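Local coordinates for protein transcription initiation factor tfiid subunit 72/90-100 KDA (Encephalitozoon cuniculi, PDB 2J4B) that probably helps regulate RNA polymerase II transcription as a subunit of TFIID and SAGA, this chain being its N-terminal (NTD2) domain, at residues 7-12 with 55-60; 41-46 with 88-93; 60-65 with 70-75. All coordinates share one frame; numbering follows the deposited sequence.

Contact 1: residues 7-12 with 55-60; sequences QMETSY and KEFFEK
Glu9 lays its aliphatic stem against the rim of Phe57, where helix 8-21 runs beside helix 51-61. With CG turned away from the backbone N (chi1 -173°) and the chain extended beyond it, Glu9 reaches across, and its CG lies 3.6 Å from Phe57 CD1, near the plane of that ring. The carboxylate continues past the ring, its plane 40° from the aromatic plane, with OE1 4.0 Å from Phe57 CB. Lys60 offers an opposite charge, but its NZ stays 4.8 Å from Glu9 OE2, too far for a salt bridge, so any attraction is probably only long-range.

One helical turn on, Tyr12 presents a ring face to the same phenylalanine. This is a T-shaped stack: centroids 5.4 Å apart, planes at 79°, and Phe57 CZ over the centre of the tyrosine ring. Tyrosine suits the place because its hydroxyl extends beyond the stack to a hydrogen bond with His65 NE2. Ile41 touches both rings.

The chemistry implies an interface divided by depth: buried aromatics cohere through van der Waals contact, while partly exposed Glu9 gives methylenes to the ring edge and its carboxylate stays near Lys60.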
loop_
_atom_site.group_PDB
_atom_site.type_symbol
_atom_site.label_atom_id
_atom_site.label_comp_id
_atom_site.label_asym_id
_atom_site.label_seq_id
_atom_site.Cartn_x
_atom_site.Cartn_y
_atom_site.Cartn_z
ATOM N N GLN A 7 13.276 -5.364 0.955
ATOM C CA GLN A 7 12.171 -6.013 1.725
ATOM C C GLN A 7 10.926 -5.120 1.890
ATOM O O GLN A 7 11.026 -3.911 2.079
ATOM C CB GLN A 7 12.670 -6.459 3.104
ATOM C CG GLN A 7 13.845 -7.419 3.046
ATOM C CD GLN A 7 14.080 -8.148 4.357
ATOM O OE1 GLN A 7 13.145 -8.712 4.952
ATOM N NE2 GLN A 7 15.338 -8.156 4.813
ATOM N N MET A 8 9.761 -5.762 1.859
ATOM C CA MET A 8 8.476 -5.088 1.806
ATOM C C MET A 8 8.193 -4.169 2.988
ATOM O O MET A 8 7.815 -3.012 2.794
ATOM C CB MET A 8 7.359 -6.120 1.693
ATOM C CG MET A 8 7.357 -6.867 0.363
ATOM S SD MET A 8 5.886 -7.891 0.151
ATOM C CE MET A 8 6.348 -9.408 0.983
ATOM N N GLU A 9 8.357 -4.689 4.202
ATOM C CA GLU A 9 8.042 -3.937 5.414
ATOM C C GLU A 9 8.967 -2.732 5.629
ATOM O O GLU A 9 8.515 -1.648 5.983
ATOM C CB GLU A 9 8.078 -4.854 6.648
ATOM C CG GLU A 9 7.595 -4.150 7.917
ATOM C CD GLU A 9 7.608 -5.027 9.155
ATOM O OE1 GLU A 9 7.169 -6.200 9.080
ATOM O OE2 GLU A 9 8.064 -4.531 10.217
ATOM N N THR A 10 10.263 -2.926 5.429
ATOM C CA THR A 10 11.225 -1.839 5.539
ATOM C C THR A 10 10.866 -0.698 4.584
ATOM O O THR A 10 10.955 0.475 4.957
ATOM C CB THR A 10 12.654 -2.333 5.221
ATOM O OG1 THR A 10 12.995 -3.410 6.101
ATOM C CG2 THR A 10 13.669 -1.220 5.396
ATOM N N SER A 11 10.449 -1.053 3.365
ATOM C CA SER A 11 10.167 -0.077 2.319
ATOM C C SER A 11 8.896 0.702 2.628
ATOM O O SER A 11 8.801 1.897 2.337
ATOM C CB SER A 11 10.035 -0.768 0.954
ATOM O OG SER A 11 11.227 -1.460 0.606
ATOM N N TYR A 12 7.922 0.015 3.210
ATOM C CA TYR A 12 6.692 0.646 3.644
ATOM C C TYR A 12 6.973 1.720 4.694
ATOM O O TYR A 12 6.558 2.866 4.541
ATOM C CB TYR A 12 5.747 -0.409 4.211
ATOM C CG TYR A 12 4.453 0.153 4.745
ATOM C CD1 TYR A 12 3.349 0.297 3.919
ATOM C CD2 TYR A 12 4.333 0.529 6.071
ATOM C CE1 TYR A 12 2.169 0.808 4.392
ATOM C CE2 TYR A 12 3.154 1.042 6.557
ATOM C CZ TYR A 12 2.074 1.178 5.717
ATOM O OH TYR A 12 0.890 1.689 6.199
ATOM N N LYS A 55 0.613 -11.293 10.058
ATOM C CA LYS A 55 -0.257 -10.830 11.140
ATOM C C LYS A 55 0.397 -9.742 11.983
ATOM O O LYS A 55 -0.275 -8.811 12.421
ATOM C CB LYS A 55 -0.689 -11.996 12.023
ATOM C CG LYS A 55 -1.529 -13.047 11.294
ATOM C CD LYS A 55 -2.094 -14.084 12.256
ATOM C CE LYS A 55 -1.024 -14.923 12.889
ATOM N NZ LYS A 55 -1.473 -15.359 14.248
ATOM N N GLU A 56 1.709 -9.853 12.204
ATOM C CA GLU A 56 2.454 -8.816 12.926
ATOM C C GLU A 56 2.459 -7.478 12.173
ATOM O O GLU A 56 2.316 -6.416 12.780
ATOM C CB GLU A 56 3.902 -9.246 13.171
ATOM C CG GLU A 56 4.066 -10.610 13.800
ATOM C CD GLU A 56 5.369 -10.750 14.576
ATOM O OE1 GLU A 56 6.208 -9.811 14.507
ATOM O OE2 GLU A 56 5.535 -11.788 15.270
ATOM N N PHE A 57 2.668 -7.534 10.861
ATOM C CA PHE A 57 2.747 -6.330 10.040
ATOM C C PHE A 57 1.394 -5.615 10.002
ATOM O O PHE A 57 1.297 -4.410 10.181
ATOM C CB PHE A 57 3.185 -6.686 8.610
ATOM C CG PHE A 57 3.036 -5.550 7.631
ATOM C CD1 PHE A 57 4.009 -4.577 7.525
ATOM C CD2 PHE A 57 1.913 -5.453 6.830
ATOM C CE1 PHE A 57 3.872 -3.521 6.627
ATOM C CE2 PHE A 57 1.759 -4.407 5.940
ATOM C CZ PHE A 57 2.744 -3.436 5.835
ATOM N N PHE A 58 0.357 -6.398 9.747
ATOM C CA PHE A 58 -1.007 -5.917 9.723
ATOM C C PHE A 58 -1.351 -5.208 11.038
ATOM O O PHE A 58 -1.744 -4.042 11.054
ATOM C CB PHE A 58 -1.938 -7.110 9.498
ATOM C CG PHE A 58 -3.354 -6.730 9.221
ATOM C CD1 PHE A 58 -3.773 -6.454 7.932
ATOM C CD2 PHE A 58 -4.273 -6.652 10.240
ATOM C CE1 PHE A 58 -5.087 -6.110 7.675
ATOM C CE2 PHE A 58 -5.576 -6.304 9.990
ATOM C CZ PHE A 58 -5.983 -6.029 8.710
ATOM N N GLU A 59 -1.190 -5.913 12.146
ATOM C CA GLU A 59 -1.525 -5.369 13.454
ATOM C C GLU A 59 -0.749 -4.099 13.781
ATOM O O GLU A 59 -1.274 -3.206 14.440
ATOM C CB GLU A 59 -1.268 -6.418 14.545
ATOM C CG GLU A 59 -2.186 -7.625 14.489
ATOM C CD GLU A 59 -3.658 -7.257 14.540
ATOM O OE1 GLU A 59 -4.039 -6.398 15.362
ATOM O OE2 GLU A 59 -4.438 -7.838 13.751
ATOM N N LYS A 60 0.498 -4.022 13.332
ATOM C CA LYS A 60 1.366 -2.911 13.684
ATOM C C LYS A 60 0.920 -1.623 13.012
ATOM O O LYS A 60 0.783 -0.600 13.671
ATOM C CB LYS A 60 2.814 -3.225 13.313
ATOM C CG LYS A 60 3.794 -2.105 13.648
ATOM C CD LYS A 60 5.239 -2.492 13.363
ATOM C CE LYS A 60 5.796 -3.418 14.421
ATOM N NZ LYS A 60 5.380 -4.836 14.203
#

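Contact 2: residues 41-46 with 88-93; sequences IYFDLI and NFAYTF
Phe43 and Ala90 form the heart of a helix-to-helix contact in the largely alpha-helical NTD2 domain, between helix 34-47 and the first turns of helix 88-95. The phenylalanine does nearly all the reaching: it points its CB at helix 88-95, and with CG opposite the carbonyl carbon (chi1 -78°) the far end of the ring meets Ala90. There CZ rests 3.7 Å from the methyl CB of Ala90. A small residue is well matched to this spot, since the bulk comes from the other helix. The ring also meets main chain, with Phe43 CE2 3.1 Å from Ala90 O, close for a carbon and an oxygen; an aromatic C-H bears a slight positive charge, so the meeting is probably mildly favourable. Phe93, one turn along, adds its CB at 4.4 Å from Phe43 CE2, a looser apolar touch.

Farther out, aromatic neighbours pack round these groups. Phe75 meets the Phe43 ring and also packs edge-to-face with Phe89, while Phe93 lies against His40, Pro36 and Ile39, which places its side chain along helix 34-47. Ile78, from the loop before helix 81-86, touches both Phe89 and Ala90.

The alanine methyl is thus used twice: besides meeting the end of the Phe43 ring, Ala90 CB lies 4.2 Å above the ring plane of its own neighbour Phe89, offset toward the rim of that ring.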
loop_
_atom_site.group_PDB
_atom_site.type_symbol
_atom_site.label_atom_id
_atom_site.label_comp_id
_atom_site.label_asym_id
_atom_site.label_seq_id
_atom_site.Cartn_x
_atom_site.Cartn_y
_atom_site.Cartn_z
ATOM N N ILE A 41 1.144 -5.602 0.776
ATOM C CA ILE A 41 2.222 -6.256 1.539
ATOM C C ILE A 41 1.704 -7.430 2.388
ATOM O O ILE A 41 2.297 -8.512 2.414
ATOM C CB ILE A 41 2.962 -5.228 2.432
ATOM C CG1 ILE A 41 3.724 -4.232 1.530
ATOM C CG2 ILE A 41 3.895 -5.928 3.404
ATOM C CD1 ILE A 41 4.235 -3.009 2.264
ATOM N N TYR A 42 0.583 -7.208 3.061
ATOM C CA TYR A 42 -0.098 -8.241 3.818
ATOM C C TYR A 42 -0.449 -9.458 2.962
ATOM O O TYR A 42 -0.173 -10.591 3.336
ATOM C CB TYR A 42 -1.367 -7.648 4.391
ATOM C CG TYR A 42 -2.168 -8.543 5.307
ATOM C CD1 TYR A 42 -1.653 -8.953 6.541
ATOM C CD2 TYR A 42 -3.462 -8.932 4.970
ATOM C CE1 TYR A 42 -2.391 -9.747 7.400
ATOM C CE2 TYR A 42 -4.212 -9.736 5.833
ATOM C CZ TYR A 42 -3.662 -10.133 7.047
ATOM O OH TYR A 42 -4.384 -10.921 7.908
ATOM N N PHE A 43 -1.082 -9.224 1.818
ATOM C CA PHE A 43 -1.424 -10.312 0.912
ATOM C C PHE A 43 -0.175 -11.009 0.357
ATOM O O PHE A 43 -0.194 -12.224 0.101
ATOM C CB PHE A 43 -2.282 -9.784 -0.231
ATOM C CG PHE A 43 -3.731 -9.564 0.134
ATOM C CD1 PHE A 43 -4.173 -9.689 1.438
ATOM C CD2 PHE A 43 -4.647 -9.203 -0.843
ATOM C CE1 PHE A 43 -5.489 -9.481 1.753
ATOM C CE2 PHE A 43 -5.981 -8.989 -0.525
ATOM C CZ PHE A 43 -6.393 -9.116 0.769
ATOM N N ASP A 44 0.909 -10.254 0.175
ATOM C CA ASP A 44 2.143 -10.823 -0.370
ATOM C C ASP A 44 2.899 -11.708 0.646
ATOM O O ASP A 44 3.482 -12.733 0.271
ATOM C CB ASP A 44 3.033 -9.728 -0.925
ATOM C CG ASP A 44 2.728 -9.418 -2.372
ATOM O OD1 ASP A 44 2.288 -10.351 -3.075
ATOM O OD2 ASP A 44 2.922 -8.256 -2.830
ATOM N N LEU A 45 2.866 -11.330 1.922
ATOM C CA LEU A 45 3.425 -12.159 2.987
ATOM C C LEU A 45 2.644 -13.465 3.163
ATOM O O LEU A 45 3.226 -14.528 3.476
ATOM C CB LEU A 45 3.469 -11.385 4.310
ATOM C CG LEU A 45 4.471 -10.219 4.367
ATOM C CD1 LEU A 45 4.184 -9.342 5.619
ATOM C CD2 LEU A 45 5.944 -10.679 4.316
ATOM N N ILE A 46 1.332 -13.380 2.969
ATOM C CA ILE A 46 0.453 -14.550 3.017
ATOM C C ILE A 46 0.745 -15.524 1.868
ATOM O O ILE A 46 0.831 -16.740 2.064
ATOM C CB ILE A 46 -1.022 -14.129 2.962
ATOM C CG1 ILE A 46 -1.457 -13.524 4.305
ATOM C CG2 ILE A 46 -1.914 -15.303 2.625
ATOM C CD1 ILE A 46 -2.833 -12.867 4.240
ATOM N N ASN A 88 -14.349 -12.399 -1.681
ATOM C CA ASN A 88 -14.252 -11.661 -2.934
ATOM C C ASN A 88 -13.781 -10.236 -2.752
ATOM O O ASN A 88 -13.200 -9.650 -3.668
ATOM C CB ASN A 88 -15.579 -11.687 -3.696
ATOM C CG ASN A 88 -15.718 -12.915 -4.575
ATOM O OD1 ASN A 88 -16.829 -13.367 -4.856
ATOM N ND2 ASN A 88 -14.585 -13.472 -5.006
ATOM N N PHE A 89 -14.020 -9.667 -1.577
ATOM C CA PHE A 89 -13.467 -8.357 -1.305
ATOM C C PHE A 89 -11.928 -8.470 -1.262
ATOM O O PHE A 89 -11.239 -7.554 -1.669
ATOM C CB PHE A 89 -14.041 -7.749 -0.025
ATOM C CG PHE A 89 -13.449 -8.315 1.221
ATOM C CD1 PHE A 89 -12.240 -7.838 1.713
ATOM C CD2 PHE A 89 -14.088 -9.343 1.896
ATOM C CE1 PHE A 89 -11.688 -8.383 2.856
ATOM C CE2 PHE A 89 -13.543 -9.892 3.042
ATOM C CZ PHE A 89 -12.346 -9.415 3.525
ATOM N N ALA A 90 -11.397 -9.602 -0.798
ATOM C CA ALA A 90 -9.942 -9.820 -0.773
ATOM C C ALA A 90 -9.382 -10.185 -2.151
ATOM O O ALA A 90 -8.296 -9.730 -2.521
ATOM C CB ALA A 90 -9.572 -10.884 0.233
ATOM N N TYR A 91 -10.121 -11.015 -2.891
ATOM C CA TYR A 91 -9.715 -11.443 -4.225
ATOM C C TYR A 91 -9.741 -10.279 -5.181
ATOM O O TYR A 91 -8.796 -10.061 -5.932
ATOM C CB TYR A 91 -10.651 -12.541 -4.743
ATOM C CG TYR A 91 -10.228 -13.170 -6.055
ATOM C CD1 TYR A 91 -9.264 -14.162 -6.094
ATOM C CD2 TYR A 91 -10.811 -12.779 -7.251
ATOM C CE1 TYR A 91 -8.880 -14.740 -7.296
ATOM C CE2 TYR A 91 -10.440 -13.358 -8.461
ATOM C CZ TYR A 91 -9.480 -14.331 -8.478
ATOM O OH TYR A 91 -9.121 -14.892 -9.683
ATOM N N THR A 92 -10.835 -9.532 -5.151
ATOM C CA THR A 92 -10.987 -8.367 -6.014
ATOM C C THR A 92 -9.879 -7.366 -5.754
ATOM O O THR A 92 -9.315 -6.805 -6.685
ATOM C CB THR A 92 -12.330 -7.689 -5.805
ATOM O OG1 THR A 92 -13.356 -8.529 -6.327
ATOM C CG2 THR A 92 -12.371 -6.356 -6.528
ATOM N N PHE A 93 -9.550 -7.159 -4.487
ATOM C CA PHE A 93 -8.508 -6.220 -4.151
ATOM C C PHE A 93 -7.143 -6.674 -4.708
ATOM O O PHE A 93 -6.347 -5.863 -5.174
ATOM C CB PHE A 93 -8.431 -6.008 -2.641
ATOM C CG PHE A 93 -7.594 -4.827 -2.263
ATOM C CD1 PHE A 93 -6.222 -4.882 -2.361
ATOM C CD2 PHE A 93 -8.187 -3.640 -1.862
ATOM C CE1 PHE A 93 -5.450 -3.790 -2.058
ATOM C CE2 PHE A 93 -7.415 -2.542 -1.540
ATOM C CZ PHE A 93 -6.044 -2.620 -1.640
#

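Contact 3: residues 60-65 with 70-75; sequences KYRGDH and EEIKQF
Arg62 crosses Ile72 obliquely, touching it with CB and again with the guanidinium end, and the branch methyl CG2 of the isoleucine takes most of the contact. Starting at the root, Arg62 CB is 4.0 Å from Ile72 CG2. The next atom, CG, sits between the backbone N and the carbonyl carbon (chi1 70°); CG and CD bow away from the isoleucine, and a bend at chi3 of -75° then brings the end of the chain back beside the same methyl. NE approaches Ile72 CG2 to 3.6 Å, the central CZ stands slightly farther off, and NH2 closes in again to 3.6 Å from that CG2. The guanidinium meets the methyl obliquely. At the tip, NH2 comes to 4.3 Å from Lys73 CA, passing the backbone of the second helix, while NH1 makes a salt bridge with Glu59, one turn back along helix 51-61. Arginine fits here because its chain can lie along an apolar residue while its charged end pairs with Glu59.

Ile72 is buried, and its beta branching lets it face two ways. While CG2 serves the arginine, Ile72 CG1 lies 3.8 Å from the backbone oxygen His65 O, and Ile72 CD1 stands 4.4 Å from His65 ND1. NE2 of the same ring bonds the hydroxyl of Tyr12, so the imidazole is held from helix 8-21. Phe58 and Tyr35 pack on the isoleucine as well. The chain leaving helix 51-61 turns at Tyr61-Asp64, where Asp64 N bonds Tyr61 O (3.2 Å).

Taken together these are two consecutive helices of the NTD2 domain joined by a short linker, part of it not modelled, with Ile72 of helix 69-75 as the main residue against the loop that follows helix 51-61.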
loop_
_atom_site.group_PDB
_atom_site.type_symbol
_atom_site.label_atom_id
_atom_site.label_comp_id
_atom_site.label_asym_id
_atom_site.label_seq_id
_atom_site.Cartn_x
_atom_site.Cartn_y
_atom_site.Cartn_z
ATOM N N LYS A 60 0.498 -4.022 13.332
ATOM C CA LYS A 60 1.366 -2.911 13.684
ATOM C C LYS A 60 0.920 -1.623 13.012
ATOM O O LYS A 60 0.783 -0.600 13.671
ATOM C CB LYS A 60 2.814 -3.225 13.313
ATOM C CG LYS A 60 3.794 -2.105 13.648
ATOM C CD LYS A 60 5.239 -2.492 13.363
ATOM C CE LYS A 60 5.796 -3.418 14.421
ATOM N NZ LYS A 60 5.380 -4.836 14.203
ATOM N N TYR A 61 0.661 -1.682 11.706
ATOM C CA TYR A 61 0.348 -0.485 10.936
ATOM C C TYR A 61 -1.129 -0.328 10.553
ATOM O O TYR A 61 -1.457 0.565 9.781
ATOM C CB TYR A 61 1.204 -0.441 9.665
ATOM C CG TYR A 61 2.681 -0.604 9.922
ATOM C CD1 TYR A 61 3.434 0.431 10.459
ATOM C CD2 TYR A 61 3.323 -1.796 9.621
ATOM C CE1 TYR A 61 4.785 0.277 10.705
ATOM C CE2 TYR A 61 4.671 -1.963 9.863
ATOM C CZ TYR A 61 5.400 -0.926 10.400
ATOM O OH TYR A 61 6.742 -1.123 10.643
ATOM N N ARG A 62 -2.017 -1.162 11.089
ATOM C CA ARG A 62 -3.448 -1.052 10.766
ATOM C C ARG A 62 -4.114 0.233 11.271
ATOM O O ARG A 62 -5.155 0.629 10.746
ATOM C CB ARG A 62 -4.234 -2.252 11.298
ATOM C CG ARG A 62 -4.376 -2.305 12.806
ATOM C CD ARG A 62 -5.031 -3.600 13.238
ATOM N NE ARG A 62 -6.469 -3.626 12.966
ATOM C CZ ARG A 62 -7.245 -4.683 13.165
ATOM N NH1 ARG A 62 -6.716 -5.793 13.631
ATOM N NH2 ARG A 62 -8.543 -4.632 12.901
ATOM N N GLY A 63 -3.524 0.868 12.284
ATOM C CA GLY A 63 -4.065 2.106 12.850
ATOM C C GLY A 63 -3.501 3.347 12.177
ATOM O O GLY A 63 -3.759 4.476 12.609
ATOM N N ASP A 64 -2.722 3.142 11.118
ATOM C CA ASP A 64 -2.163 4.257 10.362
ATOM C C ASP A 64 -3.146 4.720 9.289
ATOM O O ASP A 64 -2.927 5.728 8.617
ATOM C CB ASP A 64 -0.850 3.850 9.716
ATOM C CG ASP A 64 0.229 3.534 10.732
ATOM O OD1 ASP A 64 -0.059 3.535 11.947
ATOM O OD2 ASP A 64 1.374 3.271 10.316
ATOM N N HIS A 65 -4.224 3.961 9.134
ATOM C CA HIS A 65 -5.284 4.289 8.199
ATOM C C HIS A 65 -6.479 3.381 8.476
ATOM O O HIS A 65 -6.404 2.169 8.268
ATOM C CB HIS A 65 -4.812 4.125 6.743
ATOM C CG HIS A 65 -3.825 3.016 6.541
ATOM N ND1 HIS A 65 -4.047 1.733 6.989
ATOM C CD2 HIS A 65 -2.610 3.002 5.943
ATOM C CE1 HIS A 65 -3.007 0.978 6.685
ATOM N NE2 HIS A 65 -2.123 1.724 6.047
ATOM N N GLU A 70 -13.450 -0.151 8.812
ATOM C CA GLU A 70 -14.461 -1.122 8.398
ATOM C C GLU A 70 -13.826 -2.207 7.540
ATOM O O GLU A 70 -14.058 -3.397 7.760
ATOM C CB GLU A 70 -15.552 -0.437 7.570
ATOM C CG GLU A 70 -16.154 0.828 8.179
ATOM C CD GLU A 70 -17.457 0.571 8.880
ATOM O OE1 GLU A 70 -18.105 -0.445 8.563
ATOM O OE2 GLU A 70 -17.842 1.392 9.739
ATOM N N GLU A 71 -13.030 -1.777 6.560
ATOM C CA GLU A 71 -12.419 -2.685 5.586
ATOM C C GLU A 71 -11.241 -3.433 6.200
ATOM O O GLU A 71 -11.028 -4.618 5.918
ATOM C CB GLU A 71 -11.955 -1.914 4.345
ATOM C CG GLU A 71 -13.087 -1.346 3.501
ATOM C CD GLU A 71 -13.868 -0.239 4.204
ATOM O OE1 GLU A 71 -13.295 0.846 4.433
ATOM O OE2 GLU A 71 -15.059 -0.455 4.517
ATOM N N ILE A 72 -10.480 -2.736 7.040
ATOM C CA ILE A 72 -9.409 -3.371 7.810
ATOM C C ILE A 72 -9.923 -4.603 8.564
ATOM O O ILE A 72 -9.311 -5.664 8.516
ATOM C CB ILE A 72 -8.772 -2.394 8.824
ATOM C CG1 ILE A 72 -8.129 -1.201 8.106
ATOM C CG2 ILE A 72 -7.740 -3.112 9.685
ATOM C CD1 ILE A 72 -7.009 -1.572 7.177
ATOM N N LYS A 73 -11.054 -4.472 9.250
ATOM C CA LYS A 73 -11.596 -5.585 10.026
ATOM C C LYS A 73 -12.137 -6.712 9.150
ATOM O O LYS A 73 -12.258 -7.842 9.610
ATOM C CB LYS A 73 -12.682 -5.104 10.993
ATOM C CG LYS A 73 -13.102 -6.173 12.005
ATOM C CD LYS A 73 -14.232 -5.699 12.903
ATOM C CE LYS A 73 -14.666 -6.809 13.838
ATOM N NZ LYS A 73 -14.974 -8.071 13.088
ATOM N N GLN A 74 -12.466 -6.423 7.895
ATOM C CA GLN A 74 -12.765 -7.499 6.948
ATOM C C GLN A 74 -11.502 -8.319 6.651
ATOM O O GLN A 74 -11.551 -9.549 6.597
ATOM C CB GLN A 74 -13.355 -6.952 5.647
ATOM C CG GLN A 74 -14.886 -6.899 5.602
ATOM C CD GLN A 74 -15.404 -6.520 4.221
ATOM O OE1 GLN A 74 -15.343 -5.360 3.824
ATOM N NE2 GLN A 74 -15.895 -7.505 3.477
ATOM N N PHE A 75 -10.370 -7.643 6.482
ATOM C CA PHE A 75 -9.107 -8.322 6.172
ATOM C C PHE A 75 -8.472 -9.003 7.386
ATOM O O PHE A 75 -7.742 -9.968 7.241
ATOM C CB PHE A 75 -8.097 -7.345 5.591
ATOM C CG PHE A 75 -8.492 -6.777 4.268
ATOM C CD1 PHE A 75 -8.609 -7.585 3.157
ATOM C CD2 PHE A 75 -8.702 -5.425 4.116
ATOM C CE1 PHE A 75 -8.944 -7.041 1.930
ATOM C CE2 PHE A 75 -9.041 -4.903 2.905
ATOM C CZ PHE A 75 -9.161 -5.707 1.815
#

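Overall arrangement
From the N terminus, helix 8-21 pairs with helix 51-61, closing contact 1, a loop of some forty residues. Before that loop is complete, residues 41-46 open contact 2, which closes at 88-93, so the two loops cross and helix 34-47 is held among helices on several fronts. Contact 3 begins where contact 1 ends, sharing Lys60, and is a short closure to helix 69-75 nested wholly inside the loop of contact 2. Helix 51-61 thus serves contacts 1 and 3, and Phe75 in 70-75 reaches Phe43 and Phe89 of contact 2. All three belong to one NTD2 domain, joining its N-terminal helices to helix 88-95.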